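Local coordinates for protein mitochondrial association factor 1 (Toxoplasma gondii, PDB 6BXS) that probably takes part in the parasite's dealings with host mitochondria, and carries a macro domain, a fold that in relatives binds ADP-ribose, at residues V134-T147 and A181-I193. Numbering follows the deposited sequence.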
ATOM      1  N   VAL A 134      13.392  -5.176 -15.485  1.00 26.67           N
ATOM      2  CA  VAL A 134      12.792  -6.453 -15.834  1.00 29.14           C
ATOM      3  C   VAL A 134      11.502  -6.226 -16.623  1.00 28.47           C
ATOM      4  O   VAL A 134      11.022  -7.114 -17.329  1.00 32.24           O
ATOM      5  CB  VAL A 134      12.538  -7.279 -14.557  1.00 30.88           C
ATOM      6  CG1 VAL A 134      11.468  -8.319 -14.765  1.00 33.74           C
ATOM      7  CG2 VAL A 134      13.833  -7.941 -14.101  1.00 28.21           C
ATOM      8  N   TRP A 135      10.949  -5.023 -16.492  1.00 26.56           N
ATOM      9  CA  TRP A 135       9.848  -4.576 -17.339  1.00 27.57           C
ATOM     10  C   TRP A 135      10.198  -3.212 -17.927  1.00 27.26           C
ATOM     11  O   TRP A 135      11.156  -2.578 -17.490  1.00 25.08           O
ATOM     12  CB  TRP A 135       8.543  -4.502 -16.546  1.00 24.94           C
ATOM     13  CG  TRP A 135       8.617  -3.594 -15.359  1.00 25.06           C
ATOM     14  CD1 TRP A 135       8.544  -2.232 -15.365  1.00 27.07           C
ATOM     15  CD2 TRP A 135       8.774  -3.983 -13.990  1.00 24.18           C
ATOM     16  NE1 TRP A 135       8.650  -1.748 -14.084  1.00 23.02           N
ATOM     17  CE2 TRP A 135       8.792  -2.802 -13.220  1.00 27.00           C
ATOM     18  CE3 TRP A 135       8.903  -5.214 -13.338  1.00 25.98           C
ATOM     19  CZ2 TRP A 135       8.933  -2.816 -11.835  1.00 25.67           C
ATOM     20  CZ3 TRP A 135       9.044  -5.225 -11.962  1.00 23.83           C
ATOM     21  CH2 TRP A 135       9.057  -4.035 -11.226  1.00 26.19           C
ATOM     22  N   ASP A 136       9.431  -2.769 -18.918  1.00 30.65           N
ATOM     23  CA  ASP A 136       9.643  -1.459 -19.531  1.00 27.17           C
ATOM     24  C   ASP A 136       8.647  -0.448 -18.970  1.00 23.08           C
ATOM     25  O   ASP A 136       7.436  -0.654 -19.039  1.00 26.71           O
ATOM     26  CB  ASP A 136       9.516  -1.547 -21.054  1.00 31.29           C
ATOM     27  CG  ASP A 136      10.120  -0.343 -21.762  1.00 35.84           C
ATOM     28  OD1 ASP A 136       9.865   0.801 -21.328  1.00 33.10           O
ATOM     29  OD2 ASP A 136      10.856  -0.543 -22.749  1.00 36.29           O
ATOM     30  N   GLU A 137       9.166   0.647 -18.423  1.00 26.41           N
ATOM     31  CA  GLU A 137       8.330   1.682 -17.820  1.00 27.21           C
ATOM     32  C   GLU A 137       7.382   2.315 -18.839  1.00 30.61           C
ATOM     33  O   GLU A 137       6.398   2.956 -18.468  1.00 28.27           O
ATOM     34  CB  GLU A 137       9.201   2.767 -17.181  1.00 21.84           C
ATOM     35  CG  GLU A 137       9.946   3.645 -18.180  1.00 28.89           C
ATOM     36  CD  GLU A 137      10.865   4.652 -17.511  1.00 31.39           C
ATOM     37  OE1 GLU A 137      11.044   4.577 -16.277  1.00 34.44           O
ATOM     38  OE2 GLU A 137      11.412   5.523 -18.223  1.00 31.34           O
ATOM     39  N   SER A 138       7.682   2.130 -20.120  1.00 30.96           N
ATOM     40  CA  SER A 138       6.869   2.706 -21.184  1.00 29.24           C
ATOM     41  C   SER A 138       5.484   2.064 -21.266  1.00 32.95           C
ATOM     42  O   SER A 138       4.545   2.684 -21.765  1.00 36.37           O
ATOM     43  CB  SER A 138       7.583   2.566 -22.532  1.00 31.36           C
ATOM     44  OG  SER A 138       7.674   1.207 -22.921  1.00 42.87           O
ATOM     45  N   GLU A 139       5.357   0.832 -20.776  1.00 33.91           N
ATOM     46  CA  GLU A 139       4.075   0.125 -20.812  1.00 31.39           C
ATOM     47  C   GLU A 139       3.443  -0.027 -19.426  1.00 27.87           C
ATOM     48  O   GLU A 139       2.222  -0.135 -19.311  1.00 29.05           O
ATOM     49  CB  GLU A 139       4.240  -1.257 -21.452  1.00 35.77           C
ATOM     50  CG  GLU A 139       5.384  -2.090 -20.892  1.00 34.83           C
ATOM     51  CD  GLU A 139       5.310  -3.549 -21.311  1.00 37.97           C
ATOM     52  OE1 GLU A 139       4.199  -4.028 -21.627  1.00 39.15           O
ATOM     53  OE2 GLU A 139       6.362  -4.220 -21.329  1.00 43.51           O
ATOM     54  N   THR A 140       4.266  -0.032 -18.382  1.00 24.82           N
ATOM     55  CA  THR A 140       3.770  -0.211 -17.018  1.00 26.47           C
ATOM     56  C   THR A 140       3.553   1.115 -16.294  1.00 24.21           C
ATOM     57  O   THR A 140       2.764   1.193 -15.351  1.00 26.65           O
ATOM     58  CB  THR A 140       4.739  -1.052 -16.164  1.00 22.66           C
ATOM     59  OG1 THR A 140       5.936  -0.302 -15.922  1.00 22.37           O
ATOM     60  CG2 THR A 140       5.080  -2.365 -16.855  1.00 24.82           C
ATOM     61  N   GLY A 141       4.255   2.152 -16.741  1.00 23.51           N
ATOM     62  CA  GLY A 141       4.355   3.397 -16.000  1.00 23.86           C
ATOM     63  C   GLY A 141       5.670   3.394 -15.246  1.00 25.12           C
ATOM     64  O   GLY A 141       6.268   2.333 -15.060  1.00 21.31           O
ATOM     65  N   LYS A 142       6.129   4.567 -14.815  1.00 24.57           N
ATOM     66  CA  LYS A 142       7.434   4.671 -14.169  1.00 24.89           C
ATOM     67  C   LYS A 142       7.303   4.576 -12.649  1.00 23.01           C
ATOM     68  O   LYS A 142       6.252   4.876 -12.085  1.00 23.77           O
ATOM     69  CB  LYS A 142       8.132   5.976 -14.575  1.00 31.12           C
ATOM     70  CG  LYS A 142       7.884   7.165 -13.660  1.00 30.28           C
ATOM     71  CD  LYS A 142       8.590   8.412 -14.181  1.00 41.56           C
ATOM     72  CE  LYS A 142       8.288   9.632 -13.320  1.00 43.01           C
ATOM     73  NZ  LYS A 142       6.846  10.012 -13.370  1.00 44.82           N
ATOM     74  N   ASN A 143       8.386   4.143 -12.007  1.00 18.74           N
ATOM     75  CA  ASN A 143       8.455   3.974 -10.553  1.00 24.21           C
ATOM     76  C   ASN A 143       7.541   2.864 -10.041  1.00 23.72           C
ATOM     77  O   ASN A 143       7.167   2.852  -8.869  1.00 20.89           O
ATOM     78  CB  ASN A 143       8.116   5.283  -9.834  1.00 20.77           C
ATOM     79  CG  ASN A 143       8.989   6.434 -10.281  1.00 23.16           C
ATOM     80  OD1 ASN A 143      10.169   6.254 -10.579  1.00 16.72           O
ATOM     81  ND2 ASN A 143       8.412   7.629 -10.330  1.00 22.84           N
ATOM     82  N   VAL A 144       7.193   1.929 -10.917  1.00 22.44           N
ATOM     83  CA  VAL A 144       6.377   0.786 -10.526  1.00 23.13           C
ATOM     84  C   VAL A 144       7.158  -0.115  -9.578  1.00 23.31           C
ATOM     85  O   VAL A 144       8.348  -0.352  -9.778  1.00 21.09           O
ATOM     86  CB  VAL A 144       5.925  -0.029 -11.753  1.00 25.12           C
ATOM     87  CG1 VAL A 144       5.230  -1.318 -11.328  1.00 24.07           C
ATOM     88  CG2 VAL A 144       5.005   0.807 -12.630  1.00 25.07           C
ATOM     89  N   GLY A 145       6.478  -0.614  -8.550  1.00 24.88           N
ATOM     90  CA  GLY A 145       7.105  -1.461  -7.552  1.00 21.23           C
ATOM     91  C   GLY A 145       7.728  -0.661  -6.423  1.00 23.66           C
ATOM     92  O   GLY A 145       8.131  -1.224  -5.404  1.00 24.10           O
ATOM     93  N   ALA A 146       7.817   0.653  -6.604  1.00 23.16           N
ATOM     94  CA  ALA A 146       8.338   1.531  -5.565  1.00 22.73           C
ATOM     95  C   ALA A 146       7.398   1.521  -4.370  1.00 22.84           C
ATOM     96  O   ALA A 146       6.205   1.787  -4.513  1.00 22.55           O
ATOM     97  CB  ALA A 146       8.515   2.944  -6.093  1.00 22.34           C
ATOM     98  N   THR A 147       7.941   1.212  -3.196  1.00 24.19           N
ATOM     99  CA  THR A 147       7.150   1.119  -1.976  1.00 18.79           C
ATOM    100  C   THR A 147       7.752   1.993  -0.882  1.00 20.24           C
ATOM    101  O   THR A 147       8.946   1.917  -0.597  1.00 19.58           O
ATOM    102  CB  THR A 147       7.056  -0.334  -1.474  1.00 25.28           C
ATOM    103  OG1 THR A 147       6.483  -1.158  -2.497  1.00 28.01           O
ATOM    104  CG2 THR A 147       6.195  -0.415  -0.220  1.00 21.23           C
ATOM    105  N   ALA A 181       4.506  -8.735 -18.492  1.00 35.41           N
ATOM    106  CA  ALA A 181       5.126  -7.618 -17.789  1.00 26.74           C
ATOM    107  C   ALA A 181       4.271  -7.183 -16.605  1.00 23.81           C
ATOM    108  O   ALA A 181       4.791  -6.837 -15.544  1.00 26.57           O
ATOM    109  CB  ALA A 181       5.349  -6.449 -18.735  1.00 23.61           C
ATOM    110  N   TYR A 182       2.957  -7.207 -16.799  1.00 23.46           N
ATOM    111  CA  TYR A 182       2.012  -6.793 -15.769  1.00 22.58           C
ATOM    112  C   TYR A 182       2.103  -7.686 -14.534  1.00 26.17           C
ATOM    113  O   TYR A 182       2.260  -7.196 -13.415  1.00 25.15           O
ATOM    114  CB  TYR A 182       0.585  -6.813 -16.322  1.00 23.92           C
ATOM    115  CG  TYR A 182      -0.447  -6.254 -15.373  1.00 21.61           C
ATOM    116  CD1 TYR A 182      -0.687  -4.890 -15.308  1.00 20.45           C
ATOM    117  CD2 TYR A 182      -1.183  -7.087 -14.541  1.00 23.51           C
ATOM    118  CE1 TYR A 182      -1.627  -4.369 -14.444  1.00 23.85           C
ATOM    119  CE2 TYR A 182      -2.130  -6.575 -13.672  1.00 23.01           C
ATOM    120  CZ  TYR A 182      -2.347  -5.214 -13.628  1.00 21.90           C
ATOM    121  OH  TYR A 182      -3.286  -4.692 -12.767  1.00 23.47           O
ATOM    122  N   ASN A 183       1.999  -8.995 -14.743  1.00 23.98           N
ATOM    123  CA  ASN A 183       2.062  -9.957 -13.646  1.00 26.73           C
ATOM    124  C   ASN A 183       3.385  -9.863 -12.895  1.00 28.76           C
ATOM    125  O   ASN A 183       3.419  -9.907 -11.667  1.00 25.62           O
ATOM    126  CB  ASN A 183       1.866 -11.382 -14.169  1.00 25.08           C
ATOM    127  CG  ASN A 183       0.447 -11.645 -14.641  1.00 32.68           C
ATOM    128  OD1 ASN A 183      -0.505 -11.022 -14.169  1.00 30.35           O
ATOM    129  ND2 ASN A 183       0.299 -12.579 -15.572  1.00 32.78           N
ATOM    130  N   MET A 184       4.470  -9.730 -13.648  1.00 27.61           N
ATOM    131  CA  MET A 184       5.804  -9.625 -13.072  1.00 27.79           C
ATOM    132  C   MET A 184       5.940  -8.362 -12.214  1.00 28.66           C
ATOM    133  O   MET A 184       6.516  -8.401 -11.127  1.00 25.28           O
ATOM    134  CB  MET A 184       6.847  -9.625 -14.189  1.00 37.43           C
ATOM    135  CG  MET A 184       8.230 -10.077 -13.765  1.00 46.78           C
ATOM    136  SD  MET A 184       9.281 -10.459 -15.184  1.00 61.27           S
ATOM    137  CE  MET A 184       8.482 -11.908 -15.868  1.00 45.52           C
ATOM    138  N   ALA A 185       5.401  -7.248 -12.704  1.00 22.81           N
ATOM    139  CA  ALA A 185       5.450  -5.980 -11.976  1.00 22.83           C
ATOM    140  C   ALA A 185       4.561  -6.029 -10.735  1.00 22.73           C
ATOM    141  O   ALA A 185       4.901  -5.470  -9.691  1.00 21.65           O
ATOM    142  CB  ALA A 185       5.030  -4.827 -12.887  1.00 24.73           C
ATOM    143  N   TYR A 186       3.421  -6.703 -10.856  1.00 21.68           N
ATOM    144  CA  TYR A 186       2.465  -6.811  -9.757  1.00 24.39           C
ATOM    145  C   TYR A 186       3.057  -7.607  -8.593  1.00 23.29           C
ATOM    146  O   TYR A 186       2.887  -7.243  -7.429  1.00 21.52           O
ATOM    147  CB  TYR A 186       1.167  -7.472 -10.232  1.00 23.81           C
ATOM    148  CG  TYR A 186      -0.078  -6.975  -9.519  1.00 20.94           C
ATOM    149  CD1 TYR A 186      -0.304  -7.265  -8.178  1.00 19.15           C
ATOM    150  CD2 TYR A 186      -1.029  -6.222 -10.192  1.00 21.57           C
ATOM    151  CE1 TYR A 186      -1.444  -6.811  -7.529  1.00 19.59           C
ATOM    152  CE2 TYR A 186      -2.168  -5.766  -9.552  1.00 21.96           C
ATOM    153  CZ  TYR A 186      -2.372  -6.064  -8.223  1.00 21.71           C
ATOM    154  OH  TYR A 186      -3.508  -5.609  -7.592  1.00 22.22           O
ATOM    155  N   LYS A 187       3.746  -8.698  -8.912  1.00 24.12           N
ATOM    156  CA  LYS A 187       4.400  -9.512  -7.893  1.00 24.58           C
ATOM    157  C   LYS A 187       5.518  -8.731  -7.212  1.00 24.60           C
ATOM    158  O   LYS A 187       5.673  -8.788  -5.993  1.00 22.72           O
ATOM    159  CB  LYS A 187       4.961 -10.794  -8.506  1.00 31.31           C
ATOM    160  CG  LYS A 187       3.902 -11.735  -9.047  1.00 41.36           C
ATOM    161  CD  LYS A 187       4.526 -12.813  -9.914  1.00 61.81           C
ATOM    162  CE  LYS A 187       3.471 -13.698 -10.551  1.00 50.23           C
ATOM    163  NZ  LYS A 187       3.959 -14.374 -11.780  1.00 55.01           N
ATOM    164  N   ALA A 188       6.296  -8.013  -8.016  1.00 23.33           N
ATOM    165  CA  ALA A 188       7.366  -7.158  -7.509  1.00 23.97           C
ATOM    166  C   ALA A 188       6.813  -6.111  -6.550  1.00 20.12           C
ATOM    167  O   ALA A 188       7.436  -5.786  -5.540  1.00 22.04           O
ATOM    168  CB  ALA A 188       8.089  -6.483  -8.664  1.00 22.00           C
ATOM    169  N   THR A 189       5.638  -5.586  -6.880  1.00 18.49           N
ATOM    170  CA  THR A 189       4.989  -4.575  -6.054  1.00 21.16           C
ATOM    171  C   THR A 189       4.553  -5.158  -4.708  1.00 23.43           C
ATOM    172  O   THR A 189       4.763  -4.547  -3.659  1.00 22.24           O
ATOM    173  CB  THR A 189       3.763  -3.973  -6.770  1.00 23.16           C
ATOM    174  OG1 THR A 189       4.174  -3.381  -8.009  1.00 24.37           O
ATOM    175  CG2 THR A 189       3.095  -2.910  -5.909  1.00 22.43           C
ATOM    176  N   MET A 190       3.941  -6.338  -4.738  1.00 20.93           N
ATOM    177  CA  MET A 190       3.486  -6.982  -3.509  1.00 18.27           C
ATOM    178  C   MET A 190       4.671  -7.375  -2.633  1.00 19.14           C
ATOM    179  O   MET A 190       4.594  -7.291  -1.408  1.00 21.55           O
ATOM    180  CB  MET A 190       2.632  -8.211  -3.822  1.00 20.23           C
ATOM    181  CG  MET A 190       1.863  -8.747  -2.619  1.00 20.70           C
ATOM    182  SD  MET A 190       0.724  -7.538  -1.907  1.00 24.98           S
ATOM    183  CE  MET A 190      -0.434  -7.324  -3.257  1.00 20.74           C
ATOM    184  N   LEU A 191       5.762  -7.804  -3.261  1.00 20.34           N
ATOM    185  CA  LEU A 191       6.996  -8.084  -2.536  1.00 22.71           C
ATOM    186  C   LEU A 191       7.523  -6.822  -1.856  1.00 22.01           C
ATOM    187  O   LEU A 191       8.083  -6.882  -0.762  1.00 25.54           O
ATOM    188  CB  LEU A 191       8.065  -8.651  -3.474  1.00 23.81           C
ATOM    189  CG  LEU A 191       7.949 -10.117  -3.902  1.00 22.56           C
ATOM    190  CD1 LEU A 191       9.090 -10.473  -4.842  1.00 25.20           C
ATOM    191  CD2 LEU A 191       7.948 -11.050  -2.700  1.00 22.09           C
ATOM    192  N   GLY A 192       7.345  -5.681  -2.512  1.00 22.63           N
ATOM    193  CA  GLY A 192       7.767  -4.408  -1.955  1.00 21.71           C
ATOM    194  C   GLY A 192       7.000  -4.055  -0.695  1.00 21.70           C
ATOM    195  O   GLY A 192       7.578  -3.597   0.291  1.00 21.02           O
ATOM    196  N   ILE A 193       5.691  -4.272  -0.732  1.00 17.26           N
ATOM    197  CA  ILE A 193       4.825  -3.988   0.406  1.00 20.43           C
ATOM    198  C   ILE A 193       5.164  -4.878   1.601  1.00 21.96           C
ATOM    199  O   ILE A 193       5.407  -4.388   2.704  1.00 18.29           O
ATOM    200  CB  ILE A 193       3.344  -4.188   0.029  1.00 23.36           C
ATOM    201  CG1 ILE A 193       2.935  -3.197  -1.064  1.00 22.89           C
ATOM    202  CG2 ILE A 193       2.442  -4.007   1.245  1.00 24.67           C
ATOM    203  CD1 ILE A 193       1.720  -3.628  -1.855  1.00 30.22           C
TER
HETATM  204  O   HOH W   1       9.113  -3.714  -5.116  1.00 23.20           O
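W135 lies with one face of its indole against the alanine side of helix 179-202. A185 CB sits over that face, 4.0 Å from the centroid of the six-membered ring and 13° off its normal, a CH-pi contact. One turn on, A188 comes to the ring's edge, its CB 3.7 Å from W135 CZ3. With chi1 at 58°, W135 holds CG between its backbone N and carbonyl carbon, and the ring reaches along the helix from there. V144 packs on the same alanine: its CG1 stands 3.8 Å from A185 CB.

The two backbones come closest at G145, in the type II turn from N143 to A146, its CA 3.5 Å from T189 OG1. That hydroxyl is turned back on its own helix and donates to A185 O, which T189 N reaches from the opposite face of the carbonyl plane. No direct hydrogen bond joins the segments; a water does so instead, donating to G145 O and to A188 O at 2.7 Å each. T147 lies against the bare backbone of G192, with CG2 3.5 Å from G192 O.

T147 opens strand 147-152, pairing with Y126, while T189 and I193 touch T170 of strand 166-170. Helix 179-202 belongs to a beta-alpha-beta crossover of the macro-domain fold, between parallel strands 166-170 and 213-216. Segment 134-147 covers one flank of it, and helix 230-248 packs on another through Y182 and M190.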